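PDB 4TUF: major extracellular endoglucanase from Xanthomonas campestris pv. campestris, which hydrolyses internal beta-1,4-glucosidic linkages in cellulose, lichenin and cereal beta-D-glucans. Local coordinates for residues L108-P113 with L133-F138. Residues are numbered along the deposited sequence; the frame is centred on the assembly and turned at random.
Sequences LDHHTP and LADLRF. With 2HP (dihydrogenphosphate ion), chain G; 2HP (dihydrogenphosphate ion), chain K.
A buried histidine and aspartate face each other here without bonding directly: H110 NE2 lies 4.4 Å from D135 OD2, and the hydroxyl of Y127 bridges the two, hydrogen-bonded to both atoms. The pair joins strand 105-110 to helix 129-143, the first two elements of a beta-alpha-beta unit in the TIM barrel of this family 5 catalytic domain. Contact across the interface is sparse, with the backbones nearest at H110 and L136, whose CA atoms are 7.7 Å apart. The CB of H110 points toward the helix, and with CG anti to N (chi1 -168°) the ring runs on past L136 to bring NE2 up to D135. Its edge is approached near the ring plane by D135, and H110 NE2 is 4.3 Å from D135 CB. The L136 side chain crosses that of H110 at about a right angle, and its CD2 methyl reaches H110 CB at 4.1 Å; L136 also packs on L152 of the next strand, 149-153. W132 and F61 add aromatic neighbours to the H110 ring. The CB of D109 points away from the helix, and from the following loop H111 ND1 donates a nearly straight hydrogen bond (167°) to the syn side of D109 OD2. H110 remains about 11 Å, side chain to side chain, from E157 and E278, the probable proton donor and nucleophile. Two dihydrogenphosphate ions lie beside D135 and F138. One sits over a face of the F138 ring, its O1 3.8 Å from F138 CE1, while the other places its own O1 2.8 Å from D135 OD1.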
# COMPACT_ATOMS: atom_id res chain seq x y z
N LEU A 108 4.26 6.74 -0.68
CA LEU A 108 5.35 6.08 0.03
C LEU A 108 4.80 5.25 1.20
O LEU A 108 3.77 5.60 1.77
CB LEU A 108 6.38 7.11 0.51
CG LEU A 108 7.08 7.83 -0.66
CD1 LEU A 108 7.85 9.04 -0.20
CD2 LEU A 108 8.00 6.88 -1.41
N ASP A 109 5.49 4.17 1.54
CA ASP A 109 4.99 3.17 2.48
C ASP A 109 6.12 2.69 3.40
O ASP A 109 7.10 2.12 2.95
CB ASP A 109 4.38 2.00 1.70
CG ASP A 109 4.26 0.72 2.53
OD1 ASP A 109 4.08 0.80 3.76
OD2 ASP A 109 4.33 -0.37 1.93
N HIS A 110 5.96 2.94 4.70
CA HIS A 110 6.92 2.47 5.70
C HIS A 110 6.67 1.00 5.98
O HIS A 110 5.84 0.65 6.83
CB HIS A 110 6.81 3.29 6.99
CG HIS A 110 7.94 3.06 7.95
ND1 HIS A 110 8.17 1.83 8.54
CD2 HIS A 110 8.90 3.89 8.41
CE1 HIS A 110 9.23 1.92 9.32
NE2 HIS A 110 9.69 3.17 9.26
N HIS A 111 7.38 0.14 5.26
CA HIS A 111 6.95 -1.25 5.13
C HIS A 111 7.49 -2.15 6.22
O HIS A 111 6.76 -2.98 6.78
CB HIS A 111 7.38 -1.77 3.76
CG HIS A 111 6.49 -2.86 3.23
ND1 HIS A 111 5.29 -2.60 2.62
CD2 HIS A 111 6.65 -4.20 3.21
CE1 HIS A 111 4.73 -3.74 2.25
NE2 HIS A 111 5.54 -4.73 2.59
N THR A 112 8.78 -2.02 6.51
CA THR A 112 9.43 -2.88 7.49
C THR A 112 10.51 -2.13 8.23
O THR A 112 11.22 -1.32 7.63
CB THR A 112 10.05 -4.13 6.82
OG1 THR A 112 10.95 -4.76 7.74
CG2 THR A 112 10.81 -3.74 5.58
N PRO A 113 10.64 -2.38 9.54
CA PRO A 113 11.65 -1.72 10.37
C PRO A 113 13.07 -2.23 10.16
O PRO A 113 14.00 -1.57 10.62
CB PRO A 113 11.19 -2.04 11.80
CG PRO A 113 10.46 -3.34 11.67
CD PRO A 113 9.76 -3.27 10.34
N LEU A 133 8.89 7.59 14.01
CA LEU A 133 8.44 8.94 13.72
C LEU A 133 9.51 9.74 12.98
O LEU A 133 9.20 10.48 12.04
CB LEU A 133 8.04 9.66 15.00
CG LEU A 133 6.88 9.03 15.76
CD1 LEU A 133 6.76 9.62 17.15
CD2 LEU A 133 5.59 9.22 15.00
N ALA A 134 10.76 9.60 13.41
CA ALA A 134 11.84 10.37 12.78
C ALA A 134 11.98 9.99 11.31
O ALA A 134 12.23 10.84 10.46
CB ALA A 134 13.15 10.16 13.51
N ASP A 135 11.78 8.71 11.01
CA ASP A 135 11.92 8.24 9.64
C ASP A 135 10.79 8.75 8.75
O ASP A 135 11.02 9.16 7.62
CB ASP A 135 12.02 6.71 9.61
CG ASP A 135 13.38 6.21 10.12
OD1 ASP A 135 14.34 7.01 10.17
OD2 ASP A 135 13.49 5.01 10.48
N LEU A 136 9.57 8.75 9.29
CA LEU A 136 8.44 9.39 8.61
C LEU A 136 8.72 10.87 8.32
O LEU A 136 8.48 11.35 7.21
CB LEU A 136 7.16 9.26 9.44
CG LEU A 136 6.61 7.84 9.68
CD1 LEU A 136 5.38 7.88 10.55
CD2 LEU A 136 6.32 7.12 8.37
N ARG A 137 9.22 11.60 9.30
CA ARG A 137 9.54 13.01 9.09
C ARG A 137 10.65 13.17 8.07
O ARG A 137 10.63 14.12 7.28
CB ARG A 137 9.93 13.70 10.39
CG ARG A 137 8.79 13.93 11.37
CD ARG A 137 9.12 15.04 12.36
NE ARG A 137 10.32 14.73 13.13
CZ ARG A 137 10.33 14.02 14.25
NH1 ARG A 137 9.19 13.55 14.75
NH2 ARG A 137 11.48 13.79 14.87
N PHE A 138 11.61 12.25 8.07
CA PHE A 138 12.73 12.32 7.12
C PHE A 138 12.23 12.25 5.69
O PHE A 138 12.63 13.04 4.83
CB PHE A 138 13.73 11.18 7.34
CG PHE A 138 14.85 11.17 6.34
CD1 PHE A 138 15.99 11.93 6.53
CD2 PHE A 138 14.76 10.39 5.19
CE1 PHE A 138 17.01 11.92 5.61
CE2 PHE A 138 15.78 10.38 4.26
CZ PHE A 138 16.91 11.15 4.47
P 2HP G . 17.05 6.00 12.25
O1 2HP G . 16.42 7.35 12.03
O2 2HP G . 16.04 4.91 11.98
O3 2HP G . 18.22 5.82 11.31
O4 2HP G . 17.55 5.91 13.68
P 2HP K . 17.93 8.27 8.50
O1 2HP K . 18.65 8.92 7.34
O2 2HP K . 17.43 6.90 8.10
O3 2HP K . 18.89 8.13 9.67
O4 2HP K . 16.75 9.12 8.90